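Local coordinates for 5-dehydro-2-deoxygluconokinase (Bacillus halodurans C-125, PDB 2QCV), which probably phosphorylates 5-dehydro-2-deoxy-D-gluconate with ATP, giving 6-phospho-5-dehydro-2-deoxy-D-gluconate in the breakdown of myo-inositol, at residues L6-R19 with Y135-A148. Residues are numbered along the deposited sequence; the frame is centred on the assembly and turned at random. Where two conformers were deposited one is given.
Sequences LSTDREFDLIAIGR and YIRRSKLLLVSGTA
Strands 14-17 and 141-145 run parallel as neighbours in the central sheet of the ribokinase-like (PfkB) fold, their axes 4.6 Å apart and 23° from aligned, with Ile15 level with Leu142 and Ile17 with Val144. Backbone hydrogen bonds give the evidence: Ile15 bridges the residues either side of Leu142, its N bonding Leu141 O and its O taking Leu143 N at 2.8 Å, and Leu143 O receives Ile17 N. At the start of the pairing, Arg138 O is gripped by two amides, Glu11 N and Phe12 N, arriving from opposite faces of its plane. Ala16 CB meets Leu143 CB on the face covered by helix 46-56; on the other, Ile17 and Val144 pack toward helix 154-167. Ile15 CD1 stands over one face of the Tyr135 ring, 3.9 Å from its centroid and 16° off the normal, a CH-pi contact; Tyr135 OH bonds Phe63 N. The guanidinium of Arg138 receives Phe12 CE2 over one face, while its NH1 makes a salt bridge to Glu11 OE2 at 3.2 Å. Buried Ser139 OG, anti to its own N (chi1 -169°), donates to Leu141 O at 2.8 Å, on the face of that carbonyl opposite Ile15 N.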
loop_
_atom_site.group_PDB
_atom_site.type_symbol
_atom_site.label_atom_id
_atom_site.label_comp_id
_atom_site.label_asym_id
_atom_site.label_seq_id
_atom_site.Cartn_x
_atom_site.Cartn_y
_atom_site.Cartn_z
ATOM N N LEU A 6 27.000 10.204 38.575
ATOM C CA LEU A 6 25.630 9.779 38.303
ATOM C C LEU A 6 25.276 8.467 39.009
ATOM O O LEU A 6 26.105 7.872 39.719
ATOM C CB LEU A 6 25.369 9.760 36.775
ATOM C CG LEU A 6 25.424 11.166 36.147
ATOM C CD1 LEU A 6 25.802 11.198 34.648
ATOM C CD2 LEU A 6 24.094 11.896 36.359
ATOM N N SER A 7 24.011 8.068 38.910
ATOM C CA SER A 7 23.532 6.926 39.687
ATOM C C SER A 7 24.171 5.651 39.174
ATOM O O SER A 7 24.298 4.668 39.907
ATOM C CB SER A 7 22.011 6.809 39.600
ATOM O OG SER A 7 21.615 6.535 38.265
ATOM N N THR A 8 24.576 5.676 37.908
ATOM C CA THR A 8 25.271 4.558 37.307
ATOM C C THR A 8 26.370 5.097 36.448
ATOM O O THR A 8 26.313 6.247 36.037
ATOM C CB THR A 8 24.374 3.768 36.356
ATOM O OG1 THR A 8 23.400 3.039 37.106
ATOM C CG2 THR A 8 25.220 2.807 35.548
ATOM N N ASP A 9 27.354 4.261 36.135
ATOM C CA ASP A 9 28.470 4.737 35.330
ATOM C C ASP A 9 28.038 4.894 33.897
ATOM O O ASP A 9 27.277 4.075 33.359
ATOM C CB ASP A 9 29.694 3.820 35.416
ATOM C CG ASP A 9 31.001 4.555 35.066
ATOM O OD1 ASP A 9 30.973 5.806 34.915
ATOM O OD2 ASP A 9 32.051 3.890 34.948
ATOM N N ARG A 10 28.505 5.961 33.266
ATOM C CA ARG A 10 28.092 6.222 31.894
ATOM C C ARG A 10 29.305 6.348 30.988
ATOM O O ARG A 10 30.284 7.001 31.320
ATOM C CB ARG A 10 27.218 7.471 31.803
ATOM C CG ARG A 10 25.976 7.442 32.695
ATOM C CD ARG A 10 25.089 6.222 32.463
ATOM N NE ARG A 10 24.176 5.989 33.585
ATOM C CZ ARG A 10 22.943 6.489 33.700
ATOM N NH1 ARG A 10 22.420 7.272 32.766
ATOM N NH2 ARG A 10 22.217 6.200 34.775
ATOM N N GLU A 11 29.217 5.642 29.877
ATOM C CA GLU A 11 30.185 5.616 28.780
ATOM C C GLU A 11 29.865 6.624 27.676
ATOM O O GLU A 11 30.758 7.194 27.052
ATOM C CB GLU A 11 30.203 4.217 28.183
ATOM C CG GLU A 11 30.850 3.243 29.144
ATOM C CD GLU A 11 30.557 1.813 28.762
ATOM O OE1 GLU A 11 29.473 1.318 29.131
ATOM O OE2 GLU A 11 31.407 1.201 28.087
ATOM N N PHE A 12 28.589 6.881 27.456
ATOM C CA PHE A 12 28.175 7.853 26.435
ATOM C C PHE A 12 27.644 9.155 27.070
ATOM O O PHE A 12 26.921 9.137 28.068
ATOM C CB PHE A 12 27.079 7.254 25.554
ATOM C CG PHE A 12 27.554 6.101 24.715
ATOM C CD1 PHE A 12 28.262 6.332 23.546
ATOM C CD2 PHE A 12 27.307 4.796 25.092
ATOM C CE1 PHE A 12 28.718 5.278 22.772
ATOM C CE2 PHE A 12 27.783 3.729 24.316
ATOM C CZ PHE A 12 28.494 3.992 23.169
ATOM N N ASP A 13 27.949 10.285 26.448
ATOM C CA ASP A 13 27.256 11.535 26.778
ATOM C C ASP A 13 25.827 11.576 26.215
ATOM O O ASP A 13 24.912 12.020 26.881
ATOM C CB ASP A 13 28.071 12.713 26.274
ATOM C CG ASP A 13 29.389 12.829 26.985
ATOM O OD1 ASP A 13 29.366 13.051 28.205
ATOM O OD2 ASP A 13 30.420 12.708 26.328
ATOM N N LEU A 14 25.635 11.085 24.995
ATOM C CA LEU A 14 24.318 11.028 24.403
ATOM C C LEU A 14 24.223 9.880 23.415
ATOM O O LEU A 14 25.234 9.464 22.808
ATOM C CB LEU A 14 23.942 12.340 23.721
ATOM C CG LEU A 14 24.545 12.717 22.385
ATOM C CD1 LEU A 14 23.733 13.882 21.803
ATOM C CD2 LEU A 14 26.030 13.097 22.540
ATOM N N ILE A 15 23.006 9.347 23.311
ATOM C CA ILE A 15 22.607 8.431 22.261
ATOM C C ILE A 15 21.360 9.053 21.633
ATOM O O ILE A 15 20.421 9.439 22.353
ATOM C CB ILE A 15 22.279 7.035 22.821
ATOM C CG1 ILE A 15 23.562 6.370 23.294
ATOM C CG2 ILE A 15 21.598 6.164 21.733
ATOM C CD1 ILE A 15 23.304 5.020 24.041
ATOM N N ALA A 16 21.376 9.217 20.319
ATOM C CA ALA A 16 20.222 9.743 19.587
ATOM C C ALA A 16 19.533 8.612 18.849
ATOM O O ALA A 16 20.148 7.593 18.505
ATOM C CB ALA A 16 20.632 10.822 18.624
ATOM N N ILE A 17 18.239 8.800 18.614
ATOM C CA ILE A 17 17.417 7.804 17.930
ATOM C C ILE A 17 16.647 8.496 16.822
ATOM O O ILE A 17 16.046 9.543 17.022
ATOM C CB ILE A 17 16.463 7.030 18.910
ATOM C CG1 ILE A 17 15.612 5.993 18.187
ATOM C CG2 ILE A 17 15.594 7.965 19.740
ATOM C CD1 ILE A 17 15.030 4.901 19.121
ATOM N N GLY A 18 16.722 7.887 15.636
ATOM C CA GLY A 18 15.890 8.266 14.509
ATOM C C GLY A 18 16.679 8.204 13.207
ATOM O O GLY A 18 17.292 7.189 12.901
ATOM N N ARG A 19 16.615 9.296 12.441
ATOM C CA ARG A 19 17.089 9.325 11.050
ATOM C C ARG A 19 18.550 9.695 10.888
ATOM O O ARG A 19 19.009 10.755 11.365
ATOM C CB ARG A 19 16.276 10.349 10.247
ATOM C CG ARG A 19 16.744 10.554 8.820
ATOM C CD ARG A 19 15.689 11.402 8.047
ATOM N NE ARG A 19 14.515 10.564 7.828
ATOM C CZ ARG A 19 13.275 10.997 7.604
ATOM N NH1 ARG A 19 13.003 12.296 7.497
ATOM N NH2 ARG A 19 12.312 10.099 7.452
ATOM N N TYR A 135 22.121 -0.811 25.732
ATOM C CA TYR A 135 22.841 0.257 25.058
ATOM C C TYR A 135 22.410 1.583 25.634
ATOM O O TYR A 135 23.223 2.381 26.060
ATOM C CB TYR A 135 22.523 0.229 23.587
ATOM C CG TYR A 135 23.358 1.131 22.722
ATOM C CD1 TYR A 135 24.730 1.101 22.752
ATOM C CD2 TYR A 135 22.751 2.007 21.829
ATOM C CE1 TYR A 135 25.478 1.907 21.881
ATOM C CE2 TYR A 135 23.493 2.812 21.008
ATOM C CZ TYR A 135 24.843 2.741 21.012
ATOM O OH TYR A 135 25.536 3.543 20.127
ATOM N N ILE A 136 21.112 1.814 25.659
ATOM C CA ILE A 136 20.563 3.071 26.199
ATOM C C ILE A 136 21.054 3.387 27.615
ATOM O O ILE A 136 21.461 4.511 27.916
ATOM C CB ILE A 136 19.003 3.037 26.144
ATOM C CG1 ILE A 136 18.529 3.062 24.688
ATOM C CG2 ILE A 136 18.369 4.171 26.979
ATOM C CD1 ILE A 136 16.978 2.852 24.506
ATOM N N ARG A 137 21.082 2.389 28.490
ATOM C CA ARG A 137 21.496 2.640 29.856
ATOM C C ARG A 137 22.959 3.051 30.072
ATOM O O ARG A 137 23.297 3.450 31.171
ATOM C CB ARG A 137 21.158 1.472 30.752
ATOM C CG ARG A 137 21.984 0.284 30.523
ATOM C CD ARG A 137 21.398 -0.875 31.321
ATOM N NE ARG A 137 22.213 -2.060 31.137
ATOM C CZ ARG A 137 21.754 -3.314 31.214
ATOM N NH1 ARG A 137 20.471 -3.575 31.466
ATOM N NH2 ARG A 137 22.589 -4.321 31.006
ATOM N N ARG A 138 23.788 2.969 29.034
ATOM C CA ARG A 138 25.188 3.413 29.096
ATOM C C ARG A 138 25.361 4.882 28.815
ATOM O O ARG A 138 26.483 5.378 28.739
ATOM C CB ARG A 138 25.978 2.660 28.038
ATOM C CG ARG A 138 25.804 1.191 28.211
ATOM C CD ARG A 138 26.974 0.417 27.770
ATOM N NE ARG A 138 26.956 0.063 26.391
ATOM C CZ ARG A 138 27.963 0.236 25.535
ATOM N NH1 ARG A 138 29.113 0.825 25.861
ATOM N NH2 ARG A 138 27.791 -0.178 24.311
ATOM N N SER A 139 24.254 5.579 28.636
ATOM C CA SER A 139 24.273 7.007 28.278
ATOM C C SER A 139 23.703 7.942 29.359
ATOM O O SER A 139 22.800 7.590 30.109
ATOM C CB SER A 139 23.520 7.236 26.975
ATOM O OG SER A 139 23.742 8.563 26.493
ATOM N N LYS A 140 24.242 9.146 29.405
ATOM C CA LYS A 140 23.690 10.236 30.197
ATOM C C LYS A 140 22.332 10.688 29.713
ATOM O O LYS A 140 21.410 10.923 30.527
ATOM C CB LYS A 140 24.672 11.429 30.173
ATOM C CG LYS A 140 25.996 11.178 30.859
ATOM C CD LYS A 140 26.867 12.467 30.886
ATOM C CE LYS A 140 28.298 12.081 31.209
ATOM N NZ LYS A 140 29.130 13.254 31.545
ATOM N N LEU A 141 22.208 10.792 28.384
ATOM C CA LEU A 141 21.032 11.385 27.691
ATOM C C LEU A 141 20.576 10.488 26.535
ATOM O O LEU A 141 21.402 9.868 25.857
ATOM C CB LEU A 141 21.392 12.730 27.018
ATOM C CG LEU A 141 22.077 13.862 27.774
ATOM C CD1 LEU A 141 22.381 15.018 26.878
ATOM C CD2 LEU A 141 21.252 14.323 28.954
ATOM N N LEU A 142 19.270 10.509 26.281
ATOM C CA LEU A 142 18.665 9.991 25.059
ATOM C C LEU A 142 18.051 11.158 24.321
ATOM O O LEU A 142 17.186 11.844 24.849
ATOM C CB LEU A 142 17.588 8.943 25.350
ATOM C CG LEU A 142 16.844 8.371 24.115
ATOM C CD1 LEU A 142 17.778 7.390 23.340
ATOM C CD2 LEU A 142 15.512 7.726 24.481
ATOM N N LEU A 143 18.523 11.395 23.110
ATOM C CA LEU A 143 18.004 12.467 22.278
ATOM C C LEU A 143 16.992 11.848 21.299
ATOM O O LEU A 143 17.315 10.982 20.488
ATOM C CB LEU A 143 19.153 13.162 21.523
ATOM C CG LEU A 143 18.855 14.422 20.674
ATOM C CD1 LEU A 143 17.937 14.185 19.487
ATOM C CD2 LEU A 143 18.346 15.560 21.505
ATOM N N VAL A 144 15.768 12.290 21.414
ATOM C CA VAL A 144 14.663 11.847 20.565
ATOM C C VAL A 144 14.326 12.965 19.589
ATOM O O VAL A 144 14.138 14.102 20.023
ATOM C CB VAL A 144 13.448 11.579 21.432
ATOM C CG1 VAL A 144 12.211 11.272 20.548
ATOM C CG2 VAL A 144 13.775 10.436 22.455
ATOM N N SER A 145 14.325 12.690 18.292
ATOM C CA SER A 145 13.876 13.688 17.331
ATOM C C SER A 145 12.404 13.434 16.950
ATOM O O SER A 145 11.942 12.276 16.783
ATOM C CB SER A 145 14.829 13.793 16.110
ATOM O OG SER A 145 16.091 14.404 16.458
ATOM N N GLY A 146 11.654 14.524 16.845
ATOM C CA GLY A 146 10.245 14.451 16.522
ATOM C C GLY A 146 9.872 13.729 15.243
ATOM O O GLY A 146 8.831 13.066 15.183
ATOM N N THR A 147 10.695 13.847 14.208
ATOM C CA THR A 147 10.335 13.244 12.929
ATOM C C THR A 147 10.317 11.723 13.016
ATOM O O THR A 147 9.596 11.063 12.263
ATOM C CB THR A 147 11.246 13.752 11.785
ATOM O OG1 THR A 147 11.045 15.161 11.671
ATOM C CG2 THR A 147 10.933 13.080 10.453
ATOM N N ALA A 148 11.084 11.156 13.956
ATOM C CA ALA A 148 11.090 9.707 14.166
ATOM C C ALA A 148 9.728 9.187 14.674
ATOM O O ALA A 148 9.499 7.982 14.690
ATOM C CB ALA A 148 12.207 9.296 15.116
#